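PDB 5N40: putative invasin from Yersinia pseudotuberculosis IP 31758, which probably serves as a bacterial surface adhesin, holding out a C-type lectin-like domain on immunoglobulin-like domains for attachment to host cells. Local coordinates for residues V150-Q154 against S224-W230; S160-I166 against V188-I194; T215-S221 against W230-A234; T259-N263 against P306-V310. The protein carries 1 engineered substitution. All coordinates share one frame. Numbering follows the deposited sequence.

Contact 1: residues V150-Q154 against S224-W230; sequences VVNRQ and SAQASMW
The end of strand 142-151 and the turn after it meet an irregular linker, S224-W230, with N152 and M229 nearest at 4.9 Å between CA atoms. An Asx turn, Q154 N to N152 OD1 at 2.9 Å, shapes the first segment. S224, next to D223, which forms a salt bridge with R153 NH1, opens a type I turn to A227, with A227 N bonded to S224 O (3.0 Å) and an ST turn from Q226 N to S224 OG (3.0 Å). A225 O and A227 O both accept from Q154 NE2, at 2.9 and 2.8 Å. S228 O takes R153 N at 2.7 Å. Water 1 bridges M229 O (2.7 Å) and R153 NH1 (2.8 Å). At W230 (chi1 m, chi2 93°), CG of the extended, all-t R153 lies over the face of the six-membered ring, 3.7 Å from its centroid, a CH-pi contact. This surface junction joins the immunoglobulin-like domain to the adhesion domain; in its direct hydrogen bonds the first segment supplies the donors and the second the backbone carbonyl acceptors.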
# COMPACT_ATOMS: atom_id res chain seq x y z
N VAL A 150 -10.63 5.52 0.29
CA VAL A 150 -11.09 4.21 0.79
C VAL A 150 -12.59 4.13 0.56
O VAL A 150 -13.35 4.92 1.12
CB VAL A 150 -10.78 4.01 2.29
CG1 VAL A 150 -11.20 2.59 2.73
CG2 VAL A 150 -9.32 4.24 2.60
N VAL A 151 -13.03 3.15 -0.25
CA VAL A 151 -14.44 3.01 -0.59
C VAL A 151 -14.84 1.54 -0.49
O VAL A 151 -14.01 0.64 -0.57
CB VAL A 151 -14.78 3.55 -2.00
CG1 VAL A 151 -14.47 5.04 -2.10
CG2 VAL A 151 -14.02 2.76 -3.08
N ASN A 152 -16.14 1.32 -0.34
CA ASN A 152 -16.68 -0.04 -0.38
C ASN A 152 -16.96 -0.39 -1.84
O ASN A 152 -16.44 0.25 -2.76
CB ASN A 152 -17.89 -0.15 0.56
CG ASN A 152 -19.11 0.62 0.09
OD1 ASN A 152 -19.12 1.22 -0.99
ND2 ASN A 152 -20.16 0.62 0.91
N ARG A 153 -17.76 -1.43 -2.09
CA ARG A 153 -18.01 -1.86 -3.46
C ARG A 153 -19.09 -1.04 -4.16
O ARG A 153 -19.31 -1.22 -5.36
CB ARG A 153 -18.38 -3.35 -3.47
CG ARG A 153 -18.44 -3.96 -4.84
CD ARG A 153 -18.36 -5.48 -4.82
NE ARG A 153 -18.15 -5.99 -6.17
CZ ARG A 153 -17.85 -7.24 -6.49
NH1 ARG A 153 -17.73 -8.18 -5.56
NH2 ARG A 153 -17.66 -7.56 -7.76
N GLN A 154 -19.76 -0.13 -3.43
CA GLN A 154 -20.79 0.73 -3.99
C GLN A 154 -20.37 2.20 -4.01
O GLN A 154 -21.22 3.09 -4.02
CB GLN A 154 -22.10 0.55 -3.23
CG GLN A 154 -22.59 -0.89 -3.19
CD GLN A 154 -22.82 -1.45 -4.58
OE1 GLN A 154 -23.19 -0.72 -5.50
NE2 GLN A 154 -22.60 -2.75 -4.74
N SER A 224 -20.15 -10.49 -4.91
CA SER A 224 -21.27 -10.11 -5.76
C SER A 224 -21.19 -8.62 -6.03
O SER A 224 -20.88 -7.84 -5.13
CB SER A 224 -22.62 -10.43 -5.09
OG SER A 224 -23.66 -9.70 -5.71
N ALA A 225 -21.47 -8.23 -7.27
CA ALA A 225 -21.49 -6.80 -7.59
C ALA A 225 -22.55 -6.05 -6.79
O ALA A 225 -22.47 -4.82 -6.70
CB ALA A 225 -21.71 -6.60 -9.09
N GLN A 226 -23.52 -6.77 -6.20
CA GLN A 226 -24.56 -6.16 -5.39
C GLN A 226 -24.20 -6.06 -3.91
O GLN A 226 -24.95 -5.46 -3.15
CB GLN A 226 -25.87 -6.96 -5.51
CG GLN A 226 -26.41 -7.07 -6.92
CD GLN A 226 -27.68 -7.90 -6.97
OE1 GLN A 226 -27.63 -9.13 -6.98
NE2 GLN A 226 -28.83 -7.23 -6.99
N ALA A 227 -23.07 -6.64 -3.50
CA ALA A 227 -22.65 -6.57 -2.11
C ALA A 227 -22.17 -5.16 -1.77
O ALA A 227 -21.71 -4.41 -2.63
CB ALA A 227 -21.52 -7.57 -1.84
N SER A 228 -22.29 -4.81 -0.49
CA SER A 228 -21.82 -3.51 -0.02
C SER A 228 -20.29 -3.46 0.02
O SER A 228 -19.68 -2.49 -0.44
CB SER A 228 -22.40 -3.21 1.36
OG SER A 228 -23.80 -3.01 1.30
N MET A 229 -19.67 -4.48 0.58
CA MET A 229 -18.23 -4.56 0.73
C MET A 229 -17.63 -5.49 -0.32
O MET A 229 -18.33 -6.26 -0.99
CB MET A 229 -17.86 -5.06 2.13
CG MET A 229 -18.70 -4.49 3.26
SD MET A 229 -18.68 -2.68 3.36
CE MET A 229 -16.98 -2.39 3.79
N TRP A 230 -16.31 -5.44 -0.43
CA TRP A 230 -15.56 -6.37 -1.27
C TRP A 230 -15.29 -7.64 -0.47
O TRP A 230 -14.62 -7.58 0.57
CB TRP A 230 -14.25 -5.74 -1.73
CG TRP A 230 -14.41 -4.51 -2.56
CD1 TRP A 230 -14.41 -3.21 -2.12
CD2 TRP A 230 -14.57 -4.45 -3.97
NE1 TRP A 230 -14.56 -2.36 -3.18
CE2 TRP A 230 -14.66 -3.09 -4.33
CE3 TRP A 230 -14.65 -5.42 -4.98
CZ2 TRP A 230 -14.84 -2.68 -5.65
CZ3 TRP A 230 -14.81 -5.01 -6.28
CH2 TRP A 230 -14.91 -3.66 -6.61
O HOH W 1 -18.03 -8.29 -2.78

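Contact 2: residues S160-I166 against V188-I194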
# COMPACT_ATOMS: atom_id res chain seq x y z
N SER A 160 -13.79 3.49 8.64
CA SER A 160 -13.69 2.60 9.80
C SER A 160 -12.93 1.31 9.49
O SER A 160 -12.98 0.37 10.30
CB SER A 160 -15.08 2.28 10.34
OG SER A 160 -15.93 1.80 9.32
N SER A 161 -12.24 1.23 8.36
CA SER A 161 -11.41 0.08 8.06
C SER A 161 -10.01 0.28 8.64
O SER A 161 -9.59 1.39 8.98
CB SER A 161 -11.32 -0.12 6.55
OG SER A 161 -10.81 -1.41 6.25
N GLY A 162 -9.28 -0.83 8.75
CA GLY A 162 -7.94 -0.80 9.30
C GLY A 162 -6.95 -0.09 8.39
O GLY A 162 -7.22 0.19 7.22
N VAL A 163 -5.78 0.20 8.95
CA VAL A 163 -4.71 0.87 8.20
C VAL A 163 -4.01 -0.16 7.32
O VAL A 163 -3.54 -1.20 7.80
CB VAL A 163 -3.73 1.56 9.15
CG1 VAL A 163 -2.62 2.28 8.38
CG2 VAL A 163 -4.46 2.53 10.06
N VAL A 164 -3.92 0.13 6.01
CA VAL A 164 -3.21 -0.75 5.09
C VAL A 164 -1.74 -0.80 5.46
O VAL A 164 -1.14 0.20 5.86
CB VAL A 164 -3.42 -0.28 3.64
CG1 VAL A 164 -2.46 -0.98 2.68
CG2 VAL A 164 -4.85 -0.55 3.20
N GLN A 165 -1.14 -1.98 5.31
CA GLN A 165 0.21 -2.25 5.75
C GLN A 165 1.13 -2.36 4.55
O GLN A 165 0.78 -2.96 3.53
CB GLN A 165 0.28 -3.55 6.57
CG GLN A 165 -0.59 -3.56 7.81
CD GLN A 165 -0.09 -2.61 8.89
OE1 GLN A 165 0.95 -2.84 9.49
NE2 GLN A 165 -0.85 -1.55 9.14
N ILE A 166 2.32 -1.78 4.68
CA ILE A 166 3.40 -1.95 3.72
C ILE A 166 4.60 -2.47 4.49
O ILE A 166 5.00 -1.88 5.50
CB ILE A 166 3.72 -0.63 2.98
CG1 ILE A 166 2.47 -0.14 2.22
CG2 ILE A 166 4.89 -0.82 2.03
CD1 ILE A 166 2.63 1.20 1.50
N VAL A 188 2.12 -5.42 0.23
CA VAL A 188 0.97 -4.72 0.78
C VAL A 188 -0.01 -5.73 1.36
O VAL A 188 -0.38 -6.70 0.69
CB VAL A 188 0.27 -3.87 -0.30
CG1 VAL A 188 -0.83 -3.02 0.34
CG2 VAL A 188 1.28 -3.00 -1.03
N THR A 189 -0.46 -5.48 2.59
CA THR A 189 -1.44 -6.32 3.27
C THR A 189 -2.47 -5.45 3.97
O THR A 189 -2.25 -4.26 4.22
CB THR A 189 -0.78 -7.25 4.30
OG1 THR A 189 -0.02 -6.47 5.23
CG2 THR A 189 0.11 -8.29 3.63
N ASP A 190 -3.61 -6.06 4.31
CA ASP A 190 -4.72 -5.35 4.96
C ASP A 190 -5.29 -6.23 6.06
O ASP A 190 -6.48 -6.58 6.05
CB ASP A 190 -5.78 -4.97 3.92
CG ASP A 190 -6.73 -3.89 4.41
OD1 ASP A 190 -6.53 -3.35 5.53
OD2 ASP A 190 -7.70 -3.58 3.67
N PRO A 191 -4.47 -6.61 7.04
CA PRO A 191 -4.93 -7.57 8.07
C PRO A 191 -6.12 -7.08 8.88
O PRO A 191 -6.87 -7.91 9.41
CB PRO A 191 -3.69 -7.77 8.94
CG PRO A 191 -2.84 -6.57 8.71
CD PRO A 191 -3.08 -6.18 7.28
N ASN A 192 -6.32 -5.77 9.01
CA ASN A 192 -7.45 -5.21 9.74
C ASN A 192 -8.49 -4.60 8.81
O ASN A 192 -9.29 -3.76 9.24
CB ASN A 192 -6.95 -4.18 10.75
CG ASN A 192 -5.99 -4.78 11.76
OD1 ASN A 192 -6.36 -5.67 12.52
ND2 ASN A 192 -4.75 -4.30 11.76
N GLY A 193 -8.51 -5.01 7.54
CA GLY A 193 -9.48 -4.48 6.61
C GLY A 193 -10.87 -5.02 6.84
O GLY A 193 -11.07 -6.09 7.43
N ILE A 194 -11.87 -4.27 6.37
CA ILE A 194 -13.26 -4.72 6.45
C ILE A 194 -13.87 -4.91 5.06
O ILE A 194 -15.08 -5.03 4.94
CB ILE A 194 -14.10 -3.77 7.33
CG1 ILE A 194 -14.22 -2.36 6.71
CG2 ILE A 194 -13.49 -3.69 8.73
CD1 ILE A 194 -15.16 -1.44 7.48
O HOH W 2 -8.38 -1.15 5.21
O HOH W 3 -5.20 -3.44 7.96
O HOH W 4 -3.56 -2.23 10.77
O HOH W 5 2.66 -5.73 4.43
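Backbone hydrogen bonds pair the short strand 165-166 with the end of strand 183-189, antiparallel neighbours in one sheet of the immunoglobulin-like domain. Q165 and T189 form a hydrogen-bonded pair, Q165 N to T189 O at 2.8 Å and T189 N to Q165 O at 3.0 Å; I166 and V188 follow as a non-hydrogen-bonded pair. Beyond the strands G162 N makes a weak bond to N192 O (3.0 Å). At G162 a side chain would run into N192 CB, and the type I turn D190-G193 closes with G193 N on D190 O at 3.0 Å. Side chains add two kinds of bond: S161 OG accepts from I194 N (3.1 Å), and Q165 folds back, its NE2 donating to V163 O (3.0 Å) and bonding N170. Water 3 joins V163 O, D190 OD1 and N192 N, each at 2.8 Å, while water 4 links V163 O to N192 ND2. Apolar contact is concentrated at V164 CG1 and V188 CG1, 3.5 Å apart, where V164 meets T198 and V188 meets L200 and F216. Beyond the strand pair, then, waters supplement sparser direct bonds and reach the carboxylate of buried D190, while V164 and V188 supply the buried apolar contact.

Contact 3: residues T215-S221 against W230-A234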
# COMPACT_ATOMS: atom_id res chain seq x y z
N THR A 215 -7.38 -3.81 -3.32
CA THR A 215 -8.61 -4.26 -2.70
C THR A 215 -8.32 -5.56 -1.98
O THR A 215 -7.71 -6.46 -2.55
CB THR A 215 -9.71 -4.45 -3.75
OG1 THR A 215 -9.97 -3.20 -4.40
CG2 THR A 215 -11.01 -4.98 -3.12
N PHE A 216 -8.75 -5.65 -0.72
CA PHE A 216 -8.59 -6.86 0.07
C PHE A 216 -9.97 -7.32 0.52
O PHE A 216 -10.64 -6.63 1.29
CB PHE A 216 -7.66 -6.63 1.27
CG PHE A 216 -6.22 -6.38 0.88
CD1 PHE A 216 -5.77 -5.10 0.56
CD2 PHE A 216 -5.32 -7.42 0.82
CE1 PHE A 216 -4.44 -4.88 0.21
CE2 PHE A 216 -4.01 -7.21 0.46
CZ PHE A 216 -3.56 -5.93 0.16
N ASN A 217 -10.37 -8.49 0.04
CA ASN A 217 -11.70 -9.01 0.31
C ASN A 217 -11.84 -9.45 1.75
O ASN A 217 -10.94 -10.07 2.32
CB ASN A 217 -11.99 -10.20 -0.59
CG ASN A 217 -11.96 -9.85 -2.05
OD1 ASN A 217 -12.45 -8.81 -2.46
ND2 ASN A 217 -11.39 -10.75 -2.86
N VAL A 218 -13.00 -9.16 2.33
CA VAL A 218 -13.37 -9.63 3.66
C VAL A 218 -14.21 -10.90 3.52
O VAL A 218 -15.03 -11.02 2.60
CB VAL A 218 -14.13 -8.53 4.43
CG1 VAL A 218 -15.54 -8.33 3.85
CG2 VAL A 218 -14.17 -8.85 5.91
N ILE A 219 -14.02 -11.85 4.44
CA ILE A 219 -14.65 -13.15 4.25
C ILE A 219 -16.16 -13.06 4.42
O ILE A 219 -16.91 -13.86 3.84
CB ILE A 219 -14.01 -14.18 5.20
CG1 ILE A 219 -14.43 -15.62 4.83
CG2 ILE A 219 -14.36 -13.88 6.65
CD1 ILE A 219 -13.89 -16.11 3.49
N THR A 220 -16.64 -12.08 5.18
CA THR A 220 -18.04 -12.00 5.58
C THR A 220 -18.93 -11.28 4.58
O THR A 220 -20.10 -11.03 4.88
CB THR A 220 -18.16 -11.33 6.96
OG1 THR A 220 -17.36 -10.14 7.01
CG2 THR A 220 -17.72 -12.28 8.05
N SER A 221 -18.41 -10.97 3.39
CA SER A 221 -19.21 -10.41 2.32
C SER A 221 -19.16 -11.32 1.09
O SER A 221 -18.09 -11.85 0.76
CB SER A 221 -18.71 -9.01 1.92
OG SER A 221 -19.10 -8.04 2.87
N TRP A 230 -16.31 -5.44 -0.43
CA TRP A 230 -15.56 -6.37 -1.27
C TRP A 230 -15.29 -7.64 -0.47
O TRP A 230 -14.62 -7.58 0.57
CB TRP A 230 -14.25 -5.74 -1.73
CG TRP A 230 -14.41 -4.51 -2.56
CD1 TRP A 230 -14.41 -3.21 -2.12
CD2 TRP A 230 -14.57 -4.45 -3.97
NE1 TRP A 230 -14.56 -2.36 -3.18
CE2 TRP A 230 -14.66 -3.09 -4.33
CE3 TRP A 230 -14.65 -5.42 -4.98
CZ2 TRP A 230 -14.84 -2.68 -5.65
CZ3 TRP A 230 -14.81 -5.01 -6.28
CH2 TRP A 230 -14.91 -3.66 -6.61
N GLY A 231 -15.76 -8.80 -0.96
CA GLY A 231 -15.74 -10.01 -0.17
C GLY A 231 -15.39 -11.25 -0.97
O GLY A 231 -15.37 -11.23 -2.20
N ASN A 232 -15.12 -12.34 -0.24
CA ASN A 232 -14.87 -13.64 -0.85
C ASN A 232 -15.56 -14.75 -0.07
O ASN A 232 -15.00 -15.84 0.11
CB ASN A 232 -13.37 -13.94 -0.95
CG ASN A 232 -12.72 -14.11 0.41
OD1 ASN A 232 -13.01 -13.36 1.34
ND2 ASN A 232 -11.85 -15.11 0.54
N MET A 233 -16.78 -14.50 0.40
CA MET A 233 -17.51 -15.49 1.17
C MET A 233 -17.64 -16.78 0.37
O MET A 233 -17.80 -16.76 -0.85
CB MET A 233 -18.89 -14.96 1.54
CG MET A 233 -19.75 -15.90 2.36
SD MET A 233 -21.40 -15.24 2.63
CE MET A 233 -20.98 -13.74 3.51
N ALA A 234 -17.56 -17.92 1.06
CA ALA A 234 -17.78 -19.21 0.41
C ALA A 234 -19.14 -19.24 -0.26
O ALA A 234 -20.17 -18.98 0.37
CB ALA A 234 -17.67 -20.35 1.43
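Strand 209-217 runs out into a type I turn, V218-S221, and W230-M233 runs alongside in the same direction, the intervening residues having looped round. V218 N donates to W230 O at 2.9 Å and N232 N to V218 O at 3.1 Å, bracketing the single bridge between V218 and G231, whose CA atoms are 4.5 Å apart. A third backbone bond, M233 N to S221 O at 3.0 Å, ties the far end of the turn. G231 CA sits 3.0 Å from V218 O and 3.1 Å from S221 O in CA-H...O contacts; a side chain here would clash with S221 O. The bridge sits where the immunoglobulin-like domain meets the adhesion domain, which carries the C-type lectin-like fold. Among side chains, T215 CG2 rests over the W230 indole, 3.8 Å from the centroid of its five-membered ring, a CH-pi contact. N217 OD1 approaches W230 CB at 3.6 Å and is also held by R116, while N217 ND2 bonds N118. The M233 side chain extends along the turn to bring CE within 3.2 Å of T220 O and also packs on W305. S221 OG bonds E265 of the adhesion domain.

Contact 4: residues T259-N263 against P306-V310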
# COMPACT_ATOMS: atom_id res chain seq x y z
N THR A 259 -35.63 -9.27 6.50
CA THR A 259 -34.26 -8.84 6.27
C THR A 259 -33.47 -8.92 7.57
O THR A 259 -34.03 -8.98 8.67
CB THR A 259 -34.16 -7.41 5.72
OG1 THR A 259 -34.69 -6.49 6.67
CG2 THR A 259 -34.90 -7.28 4.40
N ASN A 260 -32.15 -8.93 7.42
CA ASN A 260 -31.23 -8.95 8.56
C ASN A 260 -29.95 -8.25 8.13
O ASN A 260 -29.32 -8.66 7.15
CB ASN A 260 -30.93 -10.39 9.00
CG ASN A 260 -29.90 -10.46 10.11
OD1 ASN A 260 -29.96 -9.70 11.07
ND2 ASN A 260 -28.94 -11.37 9.97
N VAL A 261 -29.57 -7.19 8.85
CA VAL A 261 -28.30 -6.51 8.61
C VAL A 261 -27.25 -7.16 9.50
O VAL A 261 -27.37 -7.17 10.73
CB VAL A 261 -28.39 -5.01 8.88
CG1 VAL A 261 -27.07 -4.32 8.58
CG2 VAL A 261 -29.51 -4.39 8.06
N GLU A 262 -26.20 -7.70 8.87
CA GLU A 262 -25.16 -8.39 9.63
C GLU A 262 -23.88 -8.36 8.82
O GLU A 262 -23.90 -8.61 7.61
CB GLU A 262 -25.59 -9.83 9.93
CG GLU A 262 -24.64 -10.55 10.85
CD GLU A 262 -25.20 -11.88 11.32
OE1 GLU A 262 -26.43 -12.09 11.22
OE2 GLU A 262 -24.40 -12.71 11.79
N ASN A 263 -22.77 -8.03 9.48
CA ASN A 263 -21.45 -7.97 8.86
C ASN A 263 -21.46 -7.05 7.65
O ASN A 263 -20.92 -7.37 6.59
CB ASN A 263 -20.95 -9.37 8.47
CG ASN A 263 -20.89 -10.30 9.67
OD1 ASN A 263 -20.59 -9.86 10.78
ND2 ASN A 263 -21.17 -11.58 9.45
N PRO A 306 -23.05 -15.42 7.80
CA PRO A 306 -23.55 -14.72 8.99
C PRO A 306 -24.25 -15.69 9.94
O PRO A 306 -25.16 -16.42 9.53
CB PRO A 306 -24.54 -13.70 8.42
CG PRO A 306 -25.03 -14.35 7.17
CD PRO A 306 -23.86 -15.11 6.61
N THR A 307 -23.86 -15.67 11.21
CA THR A 307 -24.31 -16.69 12.16
C THR A 307 -25.07 -16.14 13.36
O THR A 307 -25.42 -16.92 14.25
CB THR A 307 -23.11 -17.51 12.66
OG1 THR A 307 -22.17 -16.64 13.30
CG2 THR A 307 -22.45 -18.27 11.53
N MET A 308 -25.36 -14.84 13.41
CA MET A 308 -26.10 -14.32 14.56
C MET A 308 -27.54 -14.81 14.59
O MET A 308 -28.15 -14.86 15.66
CB MET A 308 -26.07 -12.79 14.57
CG MET A 308 -24.74 -12.19 14.99
SD MET A 308 -24.78 -10.38 15.00
CE MET A 308 -23.21 -10.01 15.80
N GLN A 309 -28.10 -15.18 13.44
CA GLN A 309 -29.47 -15.65 13.35
C GLN A 309 -29.49 -17.09 12.86
O GLN A 309 -28.61 -17.53 12.12
CB GLN A 309 -30.32 -14.77 12.42
CG GLN A 309 -30.21 -13.27 12.70
CD GLN A 309 -30.51 -12.91 14.15
OE1 GLN A 309 -31.14 -13.67 14.89
NE2 GLN A 309 -30.05 -11.73 14.57
N VAL A 310 -30.51 -17.83 13.29
CA VAL A 310 -30.53 -19.27 13.06
C VAL A 310 -30.82 -19.58 11.60
O VAL A 310 -31.30 -18.73 10.82
CB VAL A 310 -31.56 -19.94 13.99
CG1 VAL A 310 -31.24 -19.61 15.43
CG2 VAL A 310 -32.99 -19.50 13.63
O HOH W 6 -28.14 -10.18 12.99
O HOH W 7 -27.22 -14.58 10.78
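On strand 258-262 the alternate residues N260 and E262 point their CA-to-CB bonds at the loop P306-V310. N260 ND2 touches Q309 CG at 3.6 Å and donates to E262 OE1 at 2.9 Å, orienting the carboxylate; N260 OD1 accepts from water 6 at 2.7 Å, which in turn accepts from Q309 NE2 at 2.9 Å. E262, extended with chi1 and chi2 both t, is buried and central. Its OE2 accepts from M308 N at 2.8 Å, and its CD packs on P306 CB at 3.5 Å. OE1 receives water 7 at 2.6 Å, and this water accepts from Q309 N (2.9 Å), so that it bridges OE1 and Q309 N. N263, where the strand has ended, lies against P306 with ND2 4.0 Å from CA. P306 also packs on W267 of the partner strand 265-269. The buried carboxylate takes one loop amide directly and another through water, and joins this loop to the two-stranded antiparallel sheet, in keeping with the loop-rich architecture of the C-type lectin-like fold.

Contacts 1 and 3 both secure the junction between the immunoglobulin-like and adhesion domains and share W230, whose ring meets R153 in one and T215 in the other. Contact 1 is a surface contact, whereas contacts 2, 3 and 4 are partly buried. Contact 2 lies wholly in the immunoglobulin-like domain and is the one with regular strand pairing. It touches contact 3 where F216 packs on V188 and D190, and contact 1 where M229 meets I194. Contact 4, within the adhesion domain, touches contact 3 through T220 and N263 but stays about 5 Å from contact 1 at the nearest atoms. Its direct hydrogen bond runs to a carboxylate, whereas backbone bonds dominate contact 3; waters bridge contacts 1, 2 and 4.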